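Local coordinates for protein cellulase (Clostridium cellulovorans, PDB 6UI3) that serves as the glycoside hydrolase family 5 catalytic domain of a broad-specificity endoglucanase, hydrolysing cellulose and probably xylan chains, at residues Asp18-Met23 / Gly264-Ile269; Leu29-Glu34 / Trp304-Phe309; Tyr101-Ile106 / Lys144-Thr149; Val194-Ala199 / Val217-His222. All blocks are in the same frame, centred on the assembly; numbering follows the deposited sequence.

Contact 1 of 4, residues Asp18-Met23 / Gly264-Ile269; sequences DLVKDM and GIPVII
The ring of Pro266 is met from beside, close to its mean plane, by Val20 CG2, which lies 3.8 Å from both Pro266 CB and Pro266 CG. No aromatic or other planar side chain takes part. Val20 CG1 also comes near Pro266 CB. Val20 CG2 reaches a second partner, Ile268 CD1, at 4.0 Å. Val20 CG1 is anti to the backbone N (chi1 171°), which leaves CG2 anti to the carbonyl carbon, between the proline and the isoleucine.

Met23 crosses Ile268 at about a right angle. Its SD is 3.7 Å from Ile268 CD1, and its CE is 3.8 Å from that same methyl. The bend at chi3 (68°) turns CE back so that both atoms rest on one carbon. Ile268 points toward the helix, while Val267 faces away onto helix 243-261.

Helix 16-21 precedes the first barrel strand, and Val20 also packs on Leu191 and Pro300, just before two other strands. The helix thus lies across the N-terminal end of the barrel. Met23 touches Ile103 of strand 101-105. No hydrogen bond joins the two segments. Between them the contact is apolar, made by van der Waals packing of buried side chains.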
loop_
_atom_site.group_PDB
_atom_site.type_symbol
_atom_site.label_atom_id
_atom_site.label_comp_id
_atom_site.label_asym_id
_atom_site.label_seq_id
_atom_site.Cartn_x
_atom_site.Cartn_y
_atom_site.Cartn_z
ATOM N N ASP A 18 -0.087 -12.527 -13.376
ATOM C CA ASP A 18 -0.295 -11.642 -14.522
ATOM C C ASP A 18 -0.811 -10.270 -14.092
ATOM O O ASP A 18 -0.445 -9.246 -14.680
ATOM C CB ASP A 18 -1.277 -12.267 -15.515
ATOM C CG ASP A 18 -0.617 -13.183 -16.536
ATOM O OD1 ASP A 18 0.631 -13.219 -16.640
ATOM O OD2 ASP A 18 -1.383 -13.852 -17.266
ATOM N N LEU A 19 -1.681 -10.223 -13.085
ATOM C CA LEU A 19 -2.188 -8.938 -12.607
ATOM C C LEU A 19 -1.044 -8.101 -12.056
ATOM O O LEU A 19 -0.875 -6.928 -12.421
ATOM C CB LEU A 19 -3.285 -9.186 -11.569
ATOM C CG LEU A 19 -4.300 -8.113 -11.145
ATOM C CD1 LEU A 19 -3.620 -6.882 -10.538
ATOM C CD2 LEU A 19 -5.248 -7.779 -12.308
ATOM N N VAL A 20 -0.231 -8.698 -11.190
ATOM C CA VAL A 20 0.879 -7.965 -10.584
ATOM C C VAL A 20 1.853 -7.483 -11.654
ATOM O O VAL A 20 2.361 -6.353 -11.582
ATOM C CB VAL A 20 1.552 -8.790 -9.473
ATOM C CG1 VAL A 20 2.836 -8.117 -8.983
ATOM C CG2 VAL A 20 0.567 -8.961 -8.289
ATOM N N LYS A 21 2.109 -8.311 -12.668
ATOM C CA LYS A 21 2.999 -7.911 -13.753
ATOM C C LYS A 21 2.502 -6.652 -14.451
ATOM O O LYS A 21 3.312 -5.864 -14.952
ATOM C CB LYS A 21 3.123 -9.071 -14.743
ATOM C CG LYS A 21 3.982 -8.783 -15.969
ATOM C CD LYS A 21 4.317 -10.067 -16.744
ATOM C CE LYS A 21 3.082 -10.765 -17.335
ATOM N NZ LYS A 21 2.506 -10.079 -18.534
ATOM N N ASP A 22 1.181 -6.445 -14.497
ATOM C CA ASP A 22 0.593 -5.308 -15.202
ATOM C C ASP A 22 0.574 -4.020 -14.378
ATOM O O ASP A 22 0.239 -2.968 -14.932
ATOM C CB ASP A 22 -0.839 -5.668 -15.627
ATOM C CG ASP A 22 -1.368 -4.768 -16.715
ATOM O OD1 ASP A 22 -0.670 -4.591 -17.727
ATOM O OD2 ASP A 22 -2.497 -4.262 -16.554
ATOM N N MET A 23 0.947 -4.057 -13.091
ATOM C CA MET A 23 0.755 -2.896 -12.212
ATOM C C MET A 23 1.763 -1.768 -12.449
ATOM O O MET A 23 1.414 -0.591 -12.288
ATOM C CB MET A 23 0.802 -3.350 -10.754
ATOM C CG MET A 23 -0.436 -4.090 -10.335
ATOM S SD MET A 23 -0.385 -4.782 -8.679
ATOM C CE MET A 23 -0.376 -3.315 -7.664
ATOM N N GLY A 264 5.561 -19.015 -6.525
ATOM C CA GLY A 264 4.372 -18.651 -7.270
ATOM C C GLY A 264 3.478 -17.628 -6.622
ATOM O O GLY A 264 2.334 -17.477 -7.055
ATOM N N ILE A 265 3.955 -16.913 -5.606
ATOM C CA ILE A 265 3.166 -15.902 -4.902
ATOM C C ILE A 265 3.813 -14.547 -5.147
ATOM O O ILE A 265 4.953 -14.314 -4.715
ATOM C CB ILE A 265 3.071 -16.224 -3.405
ATOM C CG1 ILE A 265 2.418 -17.599 -3.217
ATOM C CG2 ILE A 265 2.272 -15.129 -2.694
ATOM C CD1 ILE A 265 2.402 -18.090 -1.785
ATOM N N PRO A 266 3.149 -13.635 -5.850
ATOM C CA PRO A 266 3.779 -12.344 -6.130
ATOM C C PRO A 266 3.856 -11.470 -4.892
ATOM O O PRO A 266 3.097 -11.640 -3.932
ATOM C CB PRO A 266 2.860 -11.730 -7.187
ATOM C CG PRO A 266 1.536 -12.359 -6.955
ATOM C CD PRO A 266 1.804 -13.744 -6.442
ATOM N N VAL A 267 4.773 -10.502 -4.943
ATOM C CA VAL A 267 4.983 -9.514 -3.885
ATOM C C VAL A 267 4.805 -8.121 -4.475
ATOM O O VAL A 267 5.312 -7.826 -5.564
ATOM C CB VAL A 267 6.394 -9.660 -3.267
ATOM C CG1 VAL A 267 6.650 -8.605 -2.211
ATOM C CG2 VAL A 267 6.591 -11.056 -2.676
ATOM N N ILE A 268 4.098 -7.260 -3.744
ATOM C CA ILE A 268 3.947 -5.844 -4.079
ATOM C C ILE A 268 4.634 -5.035 -2.987
ATOM O O ILE A 268 4.359 -5.235 -1.799
ATOM C CB ILE A 268 2.459 -5.467 -4.186
ATOM C CG1 ILE A 268 1.814 -6.179 -5.381
ATOM C CG2 ILE A 268 2.290 -3.973 -4.316
ATOM C CD1 ILE A 268 0.302 -6.246 -5.324
ATOM N N ILE A 269 5.527 -4.133 -3.382
ATOM C CA ILE A 269 6.091 -3.152 -2.451
ATOM C C ILE A 269 5.083 -2.006 -2.368
ATOM O O ILE A 269 5.146 -1.020 -3.125
ATOM C CB ILE A 269 7.498 -2.696 -2.859
ATOM C CG1 ILE A 269 8.436 -3.891 -3.057
ATOM C CG2 ILE A 269 8.052 -1.728 -1.820
ATOM C CD1 ILE A 269 8.648 -4.747 -1.857
#

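Contact 2 of 4, residues Leu29-Glu34 / Trp304-Phe309; sequences LGNTLE and WDNNNF
Gly30 and Trp304 bury equal areas and form the centre of the contact. Gly30 CA sits over one face of the indole, 3.9 Å from the centroid of the six-membered ring and displaced toward its rim. This is a CH-pi contact. Having no side chain, Gly30 can lie this close to the ring while its N donates to Asp305 O at 3.0 Å. That bond is bent (137° at the hydrogen). Trp304 CG is anti to the backbone N (chi1 -179°), which swings the ring across to the glycine.

Glu34 comes tip to tip with the same ring. Its OE2 is 3.3 Å from Trp304 CH2, at the ring edge, with the carboxylate nearly perpendicular to the indole. Asn31 N and Thr32 N each donate to one carboxylate oxygen, OE2 and OE1 respectively, and so fix its rotation. Asn31 adds its amide, with CG 3.8 Å from Asn306 CB. The two asparagines lie side by side and point the same way. Asn306 ND2 is taken by Glu314 O.

Leu29 pairs in parallel with Asp305, so first and last strands meet and close the barrel. Asp305 OD2 accepts from Trp27 NE1. As in other family 5 enzymes, Trp304 at this strand end probably lines the substrate cleft. Leu29 packs outward on helix 82-96, and Trp304 touches Arg64 of strand 62-65.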
loop_
_atom_site.group_PDB
_atom_site.type_symbol
_atom_site.label_atom_id
_atom_site.label_comp_id
_atom_site.label_asym_id
_atom_site.label_seq_id
_atom_site.Cartn_x
_atom_site.Cartn_y
_atom_site.Cartn_z
ATOM N N LEU A 29 -1.573 7.822 -2.125
ATOM C CA LEU A 29 -2.246 9.054 -1.696
ATOM C C LEU A 29 -2.072 9.216 -0.182
ATOM O O LEU A 29 -2.969 8.970 0.622
ATOM C CB LEU A 29 -3.717 8.985 -2.107
ATOM C CG LEU A 29 -4.563 10.221 -1.863
ATOM C CD1 LEU A 29 -4.140 11.389 -2.738
ATOM C CD2 LEU A 29 -6.049 9.895 -2.097
ATOM N N GLY A 30 -0.859 9.625 0.204
ATOM C CA GLY A 30 -0.484 9.609 1.614
ATOM C C GLY A 30 -1.034 10.787 2.398
ATOM O O GLY A 30 -1.254 11.881 1.867
ATOM N N ASN A 31 -1.219 10.553 3.696
ATOM C CA ASN A 31 -1.684 11.580 4.633
ATOM C C ASN A 31 -2.972 12.242 4.141
ATOM O O ASN A 31 -3.139 13.471 4.158
ATOM C CB ASN A 31 -0.594 12.614 4.921
ATOM C CG ASN A 31 0.506 12.081 5.814
ATOM O OD1 ASN A 31 0.668 10.875 5.975
ATOM N ND2 ASN A 31 1.286 12.990 6.391
ATOM N N THR A 32 -3.902 11.405 3.704
ATOM C CA THR A 32 -5.152 11.860 3.098
ATOM C C THR A 32 -6.312 11.130 3.785
ATOM O O THR A 32 -6.663 11.500 4.905
ATOM C CB THR A 32 -5.065 11.730 1.579
ATOM O OG1 THR A 32 -3.874 12.402 1.130
ATOM C CG2 THR A 32 -6.234 12.393 0.885
ATOM N N LEU A 33 -6.890 10.090 3.172
ATOM C CA LEU A 33 -8.060 9.440 3.762
ATOM C C LEU A 33 -7.747 8.547 4.952
ATOM O O LEU A 33 -8.688 8.043 5.580
ATOM C CB LEU A 33 -8.875 8.694 2.706
ATOM C CG LEU A 33 -9.658 9.620 1.766
ATOM C CD1 LEU A 33 -10.089 8.864 0.531
ATOM C CD2 LEU A 33 -10.861 10.225 2.489
ATOM N N GLU A 34 -6.476 8.385 5.317
ATOM C CA GLU A 34 -6.127 7.743 6.575
ATOM C C GLU A 34 -5.885 8.731 7.710
ATOM O O GLU A 34 -5.561 8.297 8.821
ATOM C CB GLU A 34 -4.921 6.799 6.416
ATOM C CG GLU A 34 -3.548 7.434 6.518
ATOM C CD GLU A 34 -3.069 8.219 5.301
ATOM O OE1 GLU A 34 -3.872 8.712 4.479
ATOM O OE2 GLU A 34 -1.822 8.376 5.205
ATOM N N TRP A 304 5.516 6.377 -1.390
ATOM C CA TRP A 304 4.665 7.025 -0.378
ATOM C C TRP A 304 4.756 8.540 -0.515
ATOM O O TRP A 304 5.750 9.144 -0.121
ATOM C CB TRP A 304 5.075 6.615 1.038
ATOM C CG TRP A 304 4.190 7.257 2.073
ATOM C CD1 TRP A 304 4.448 8.388 2.796
ATOM C CD2 TRP A 304 2.896 6.812 2.474
ATOM N NE1 TRP A 304 3.380 8.682 3.615
ATOM C CE2 TRP A 304 2.416 7.719 3.444
ATOM C CE3 TRP A 304 2.090 5.730 2.112
ATOM C CZ2 TRP A 304 1.177 7.571 4.041
ATOM C CZ3 TRP A 304 0.870 5.586 2.711
ATOM C CH2 TRP A 304 0.423 6.492 3.665
ATOM N N ASP A 305 3.713 9.160 -1.060
ATOM C CA ASP A 305 3.687 10.599 -1.329
ATOM C C ASP A 305 2.738 11.289 -0.356
ATOM O O ASP A 305 1.521 11.241 -0.517
ATOM C CB ASP A 305 3.308 10.883 -2.773
ATOM C CG ASP A 305 3.562 12.323 -3.159
ATOM O OD1 ASP A 305 3.558 13.189 -2.246
ATOM O OD2 ASP A 305 3.737 12.569 -4.369
ATOM N N ASN A 306 3.308 11.937 0.663
ATOM C CA ASN A 306 2.509 12.642 1.657
ATOM C C ASN A 306 2.318 14.134 1.365
ATOM O O ASN A 306 1.740 14.847 2.198
ATOM C CB ASN A 306 3.105 12.458 3.054
ATOM C CG ASN A 306 4.501 13.012 3.188
ATOM O OD1 ASN A 306 5.037 13.657 2.284
ATOM N ND2 ASN A 306 5.089 12.776 4.345
ATOM N N ASN A 307 2.746 14.614 0.199
ATOM C CA ASN A 307 2.596 16.020 -0.185
ATOM C C ASN A 307 3.343 16.965 0.751
ATOM O O ASN A 307 3.012 18.156 0.820
ATOM C CB ASN A 307 1.105 16.415 -0.261
ATOM C CG ASN A 307 0.850 17.741 -0.971
ATOM O OD1 ASN A 307 1.451 18.077 -1.991
ATOM N ND2 ASN A 307 -0.080 18.505 -0.416
ATOM N N ASN A 308 4.380 16.497 1.450
ATOM C CA ASN A 308 5.176 17.349 2.331
ATOM C C ASN A 308 6.423 17.830 1.596
ATOM O O ASN A 308 7.307 17.027 1.269
ATOM C CB ASN A 308 5.572 16.607 3.605
ATOM C CG ASN A 308 6.358 17.477 4.566
ATOM O OD1 ASN A 308 6.410 18.695 4.426
ATOM N ND2 ASN A 308 6.984 16.853 5.533
ATOM N N PHE A 309 6.471 19.136 1.322
ATOM C CA PHE A 309 7.605 19.811 0.698
ATOM C C PHE A 309 8.219 20.838 1.637
ATOM O O PHE A 309 9.025 21.671 1.197
ATOM C CB PHE A 309 7.164 20.477 -0.615
ATOM C CG PHE A 309 6.643 19.490 -1.607
ATOM C CD1 PHE A 309 5.307 19.153 -1.617
ATOM C CD2 PHE A 309 7.500 18.843 -2.486
ATOM C CE1 PHE A 309 4.829 18.209 -2.495
ATOM C CE2 PHE A 309 7.025 17.898 -3.369
ATOM C CZ PHE A 309 5.683 17.579 -3.367
#

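Contact 3 of 4, residues Tyr101-Ile106 / Lys144-Thr149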
loop_
_atom_site.group_PDB
_atom_site.type_symbol
_atom_site.label_atom_id
_atom_site.label_comp_id
_atom_site.label_asym_id
_atom_site.label_seq_id
_atom_site.Cartn_x
_atom_site.Cartn_y
_atom_site.Cartn_z
ATOM N N TYR A 101 -4.651 1.183 -11.847
ATOM C CA TYR A 101 -5.010 0.354 -10.709
ATOM C C TYR A 101 -5.266 1.237 -9.496
ATOM O O TYR A 101 -4.642 2.293 -9.317
ATOM C CB TYR A 101 -3.895 -0.654 -10.395
ATOM C CG TYR A 101 -3.825 -1.739 -11.439
ATOM C CD1 TYR A 101 -3.038 -1.598 -12.562
ATOM C CD2 TYR A 101 -4.606 -2.886 -11.320
ATOM C CE1 TYR A 101 -3.008 -2.566 -13.535
ATOM C CE2 TYR A 101 -4.582 -3.860 -12.285
ATOM C CZ TYR A 101 -3.797 -3.696 -13.386
ATOM O OH TYR A 101 -3.805 -4.673 -14.340
ATOM N N ALA A 102 -6.202 0.799 -8.658
ATOM C CA ALA A 102 -6.540 1.456 -7.404
ATOM C C ALA A 102 -6.560 0.413 -6.304
ATOM O O ALA A 102 -7.222 -0.621 -6.446
ATOM C CB ALA A 102 -7.927 2.088 -7.494
ATOM N N ILE A 103 -5.856 0.677 -5.204
ATOM C CA ILE A 103 -5.816 -0.232 -4.053
ATOM C C ILE A 103 -6.536 0.462 -2.907
ATOM O O ILE A 103 -6.180 1.589 -2.553
ATOM C CB ILE A 103 -4.368 -0.571 -3.646
ATOM C CG1 ILE A 103 -3.641 -1.319 -4.769
ATOM C CG2 ILE A 103 -4.344 -1.388 -2.346
ATOM C CD1 ILE A 103 -2.132 -1.232 -4.683
ATOM N N VAL A 104 -7.527 -0.207 -2.308
ATOM C CA VAL A 104 -8.225 0.273 -1.115
ATOM C C VAL A 104 -7.899 -0.661 0.046
ATOM O O VAL A 104 -7.844 -1.880 -0.127
ATOM C CB VAL A 104 -9.746 0.319 -1.361
ATOM C CG1 VAL A 104 -10.509 0.635 -0.067
ATOM C CG2 VAL A 104 -10.110 1.347 -2.400
ATOM N N ASN A 105 -7.707 -0.090 1.240
ATOM C CA ASN A 105 -7.300 -0.875 2.398
ATOM C C ASN A 105 -8.083 -0.435 3.637
ATOM O O ASN A 105 -9.044 0.328 3.561
ATOM C CB ASN A 105 -5.776 -0.784 2.600
ATOM C CG ASN A 105 -5.315 0.568 3.118
ATOM O OD1 ASN A 105 -6.125 1.456 3.389
ATOM N ND2 ASN A 105 -3.991 0.736 3.242
ATOM N N ILE A 106 -7.667 -0.983 4.784
ATOM C CA ILE A 106 -7.952 -0.459 6.115
ATOM C C ILE A 106 -6.624 0.041 6.662
ATOM O O ILE A 106 -5.646 -0.713 6.683
ATOM C CB ILE A 106 -8.544 -1.553 7.030
ATOM C CG1 ILE A 106 -9.870 -2.083 6.466
ATOM C CG2 ILE A 106 -8.699 -1.015 8.455
ATOM C CD1 ILE A 106 -10.506 -3.189 7.305
ATOM N N LYS A 144 -9.121 -3.783 -11.983
ATOM C CA LYS A 144 -8.131 -2.777 -11.616
ATOM C C LYS A 144 -8.309 -2.270 -10.191
ATOM O O LYS A 144 -7.416 -1.590 -9.683
ATOM C CB LYS A 144 -8.099 -1.652 -12.639
ATOM C CG LYS A 144 -7.458 -2.127 -13.950
ATOM C CD LYS A 144 -6.796 -1.010 -14.712
ATOM C CE LYS A 144 -6.076 -1.534 -15.939
ATOM N NZ LYS A 144 -7.036 -2.006 -16.961
ATOM N N LEU A 145 -9.396 -2.630 -9.518
ATOM C CA LEU A 145 -9.555 -2.390 -8.090
ATOM C C LEU A 145 -9.028 -3.594 -7.315
ATOM O O LEU A 145 -9.475 -4.725 -7.528
ATOM C CB LEU A 145 -11.022 -2.144 -7.755
ATOM C CG LEU A 145 -11.348 -1.976 -6.261
ATOM C CD1 LEU A 145 -10.653 -0.771 -5.672
ATOM C CD2 LEU A 145 -12.852 -1.857 -6.084
ATOM N N ILE A 146 -8.103 -3.338 -6.398
ATOM C CA ILE A 146 -7.424 -4.338 -5.584
ATOM C C ILE A 146 -7.711 -4.018 -4.118
ATOM O O ILE A 146 -7.792 -2.841 -3.754
ATOM C CB ILE A 146 -5.906 -4.243 -5.853
ATOM C CG1 ILE A 146 -5.579 -4.529 -7.323
ATOM C CG2 ILE A 146 -5.120 -5.153 -4.888
ATOM C CD1 ILE A 146 -4.168 -4.110 -7.722
ATOM N N PHE A 147 -7.860 -5.041 -3.278
ATOM C CA PHE A 147 -8.054 -4.858 -1.840
ATOM C C PHE A 147 -6.787 -5.253 -1.081
ATOM O O PHE A 147 -6.109 -6.213 -1.460
ATOM C CB PHE A 147 -9.208 -5.737 -1.347
ATOM C CG PHE A 147 -10.572 -5.390 -1.914
ATOM C CD1 PHE A 147 -10.870 -4.122 -2.397
ATOM C CD2 PHE A 147 -11.575 -6.355 -1.932
ATOM C CE1 PHE A 147 -12.158 -3.827 -2.878
ATOM C CE2 PHE A 147 -12.844 -6.061 -2.410
ATOM C CZ PHE A 147 -13.130 -4.806 -2.886
ATOM N N ASP A 148 -6.487 -4.536 0.003
ATOM C CA ASP A 148 -5.302 -4.726 0.857
ATOM C C ASP A 148 -5.845 -4.845 2.277
ATOM O O ASP A 148 -6.436 -3.897 2.794
ATOM C CB ASP A 148 -4.385 -3.514 0.611
ATOM C CG ASP A 148 -3.228 -3.351 1.599
ATOM O OD1 ASP A 148 -3.019 -4.191 2.508
ATOM O OD2 ASP A 148 -2.493 -2.323 1.425
ATOM N N THR A 149 -5.720 -6.024 2.896
ATOM C CA THR A 149 -6.618 -6.386 4.004
ATOM C C THR A 149 -6.419 -5.543 5.270
ATOM O O THR A 149 -7.360 -5.377 6.056
ATOM C CB THR A 149 -6.460 -7.865 4.386
ATOM O OG1 THR A 149 -5.113 -8.074 4.842
ATOM C CG2 THR A 149 -6.824 -8.808 3.247
#
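Tyr101 and Lys144 cross at about a right angle, with the lysine chain laid over one face of the phenol. Lys144 CG stands 4.0 Å from the ring centroid, toward the rim, as a CH-pi contact. The lysine is extended through chi3 and bends at chi4 (70°). Its NZ pairs with Asp99 in a salt bridge and is at most weakly attracted to the ring. Tyr101 OH bonds to Asp22.

Ile103 and Ile146 share one conformation, with CG1 anti to the carbonyl carbon. They cross obliquely on the barrel interior, and Ile103 CG1 lies 3.9 Å from Ile146 CB. Ile103 CG2 is turned the other way, 3.6 Å from Asp148 CB. Asn105 has its CG between the backbone N and the carbonyl carbon (chi1 72°). It lies alongside Asp148, CB to CB at 3.7 Å. Their polar ends bond elsewhere, Asn105 OD1 to Val67 N and Asp148 OD2 to Arg64. On the outer face, Val104 CG2 touches Leu145 CD1 at 3.9 Å.

Four backbone bonds join these parallel strands of a beta-alpha-beta unit. The first is Ala102 N to Lys144 O, 2.9 Å and nearly straight. The contact thus grades from aromatic and aliphatic packing at the strand starts to polar groups at their C-terminal ends. There the salt bridge to Arg64 probably favours a charged Asp148.

Contact 4 of 4, residues Val194-Ala199 / Val217-His222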
loop_
_atom_site.group_PDB
_atom_site.type_symbol
_atom_site.label_atom_id
_atom_site.label_comp_id
_atom_site.label_asym_id
_atom_site.label_seq_id
_atom_site.Cartn_x
_atom_site.Cartn_y
_atom_site.Cartn_z
ATOM N N VAL A 194 -2.152 -9.259 1.086
ATOM C CA VAL A 194 -2.097 -9.653 2.474
ATOM C C VAL A 194 -0.715 -9.306 3.030
ATOM O O VAL A 194 0.302 -9.719 2.458
ATOM C CB VAL A 194 -2.402 -11.154 2.686
ATOM C CG1 VAL A 194 -3.903 -11.406 2.477
ATOM C CG2 VAL A 194 -1.579 -12.049 1.765
ATOM N N PRO A 195 -0.616 -8.522 4.104
ATOM C CA PRO A 195 0.691 -8.132 4.639
ATOM C C PRO A 195 1.263 -9.147 5.619
ATOM O O PRO A 195 0.537 -9.909 6.260
ATOM C CB PRO A 195 0.354 -6.836 5.394
ATOM C CG PRO A 195 -1.001 -7.089 5.929
ATOM C CD PRO A 195 -1.717 -7.833 4.808
ATOM N N THR A 196 2.591 -9.108 5.738
ATOM C CA THR A 196 3.278 -9.635 6.911
ATOM C C THR A 196 3.024 -8.689 8.100
ATOM O O THR A 196 2.447 -7.601 7.965
ATOM C CB THR A 196 4.777 -9.677 6.624
ATOM O OG1 THR A 196 5.181 -8.339 6.297
ATOM C CG2 THR A 196 5.134 -10.637 5.497
ATOM N N TYR A 197 3.504 -9.082 9.280
ATOM C CA TYR A 197 3.423 -8.232 10.464
ATOM C C TYR A 197 4.134 -6.910 10.189
ATOM O O TYR A 197 5.279 -6.903 9.727
ATOM C CB TYR A 197 4.062 -8.984 11.644
ATOM C CG TYR A 197 3.997 -8.271 12.978
ATOM C CD1 TYR A 197 5.019 -7.435 13.375
ATOM C CD2 TYR A 197 2.942 -8.463 13.860
ATOM C CE1 TYR A 197 4.977 -6.772 14.602
ATOM C CE2 TYR A 197 2.895 -7.806 15.085
ATOM C CZ TYR A 197 3.911 -6.970 15.449
ATOM O OH TYR A 197 3.833 -6.313 16.663
ATOM N N CYS A 198 3.445 -5.791 10.429
ATOM C CA CYS A 198 3.924 -4.450 10.110
ATOM C C CYS A 198 4.209 -4.250 8.623
ATOM O O CYS A 198 4.883 -3.275 8.256
ATOM C CB CYS A 198 5.174 -4.026 10.906
ATOM S SG CYS A 198 4.882 -3.721 12.657
ATOM N N ALA A 199 3.726 -5.142 7.761
ATOM C CA ALA A 199 4.146 -5.193 6.356
ATOM C C ALA A 199 5.669 -5.215 6.238
ATOM O O ALA A 199 6.257 -4.735 5.267
ATOM C CB ALA A 199 3.518 -4.080 5.507
ATOM N N VAL A 217 -3.718 -14.163 -4.367
ATOM C CA VAL A 217 -3.281 -13.156 -3.413
ATOM C C VAL A 217 -1.846 -12.745 -3.710
ATOM O O VAL A 217 -1.062 -13.482 -4.316
ATOM C CB VAL A 217 -3.411 -13.625 -1.940
ATOM C CG1 VAL A 217 -4.862 -13.888 -1.568
ATOM C CG2 VAL A 217 -2.579 -14.883 -1.670
ATOM N N ALA A 218 -1.497 -11.557 -3.240
ATOM C CA ALA A 218 -0.134 -11.059 -3.288
ATOM C C ALA A 218 0.285 -10.634 -1.888
ATOM O O ALA A 218 -0.551 -10.184 -1.099
ATOM C CB ALA A 218 -0.019 -9.841 -4.213
ATOM N N VAL A 219 1.571 -10.772 -1.572
ATOM C CA VAL A 219 2.076 -10.329 -0.274
ATOM C C VAL A 219 2.378 -8.840 -0.334
ATOM O O VAL A 219 3.003 -8.356 -1.289
ATOM C CB VAL A 219 3.302 -11.151 0.152
ATOM C CG1 VAL A 219 3.896 -10.610 1.452
ATOM C CG2 VAL A 219 2.926 -12.619 0.309
ATOM N N SER A 220 1.913 -8.110 0.677
ATOM C CA SER A 220 2.127 -6.675 0.820
ATOM C C SER A 220 3.326 -6.417 1.726
ATOM O O SER A 220 3.340 -6.850 2.881
ATOM C CB SER A 220 0.886 -6.055 1.454
ATOM O OG SER A 220 1.136 -4.698 1.774
ATOM N N ILE A 221 4.318 -5.706 1.193
ATOM C CA ILE A 221 5.535 -5.333 1.909
ATOM C C ILE A 221 5.721 -3.822 1.839
ATOM O O ILE A 221 5.563 -3.215 0.772
ATOM C CB ILE A 221 6.768 -6.033 1.283
ATOM C CG1 ILE A 221 6.695 -7.561 1.444
ATOM C CG2 ILE A 221 8.075 -5.463 1.840
ATOM C CD1 ILE A 221 6.773 -8.069 2.849
ATOM N N HIS A 222 6.086 -3.217 2.968
ATOM C CA HIS A 222 6.483 -1.808 3.034
ATOM C C HIS A 222 7.947 -1.806 3.442
ATOM O O HIS A 222 8.283 -2.334 4.505
ATOM C CB HIS A 222 5.643 -1.032 4.049
ATOM C CG HIS A 222 4.174 -1.079 3.767
ATOM N ND1 HIS A 222 3.242 -0.557 4.634
ATOM C CD2 HIS A 222 3.480 -1.577 2.716
ATOM C CE1 HIS A 222 2.032 -0.740 4.136
ATOM N NE2 HIS A 222 2.147 -1.364 2.978
HETATM O O HOH W 1 7.306 -2.321 7.258
#
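Ala199 and His222 make the tight end of the contact. The Ala199 methyl CB stands over the centre of the imidazole, 3.6 Å from the centroid and only 12° off the ring normal, a CH-pi contact. His222 N donates to Ala199 O at 2.8 Å, almost straight and in the carbonyl plane. Backbone and side chain thus hold the same pair together. His222 CG is anti to the carbonyl carbon (chi1 -58°), which brings the ring under the methyl. His222 ND1 bonds to Gln152.

At the other end, regular parallel pairing resumes. Val194 N donates to Ala218 O, and Ser220 N to Val194 O, both at 2.9 Å. Val194 CG2 also leans on Ala218 O, at 3.6 Å.

The middle is looser. Thr196 N and Ser220 O are 3.7 Å apart, and neither has a partner in the model although both are buried. Here the chain leaves the strand in a type II turn, with Ala199 N bonded to Thr196 O. The turn carries Ala199 O back to the neighbouring strand. Beside this unbonded pair, Ile221 CD1 touches Thr196 OG1 at 3.8 Å, and that hydroxyl bonds to Ser200 O. A water lies past the turn and donates to both Cys198 O and His222 O.

The two strands belong to a beta-alpha-beta unit with helix 203-208. The turn replaces direct strand pairing near the C-terminal end of the barrel, where family 5 enzymes have their active site. Backbone bonding, methyl cover and the Gln152 bond together restrict the imidazole.

From the N terminus, helix 16-21 opens contact 1 and the end of the first barrel strand opens contact 2. Contact 3 then closes a short loop through helix 120-137. Contact 4 follows in series and closes a shorter one through helix 203-208. Both fall within the long loops of contacts 1 and 2. Those loops cross: contact 1 closes at 264-269, and contact 2 later, at 304-309. Contact 2 joins first and last strands, contacts 3 and 4 join sequential ones, and contact 1 sets the N-terminal helix against the seventh strand. Contact 1 touches contacts 3 and 4, while contact 2 lies on the opposite side of the chain's centre from contact 1, their centres about 24 Å apart.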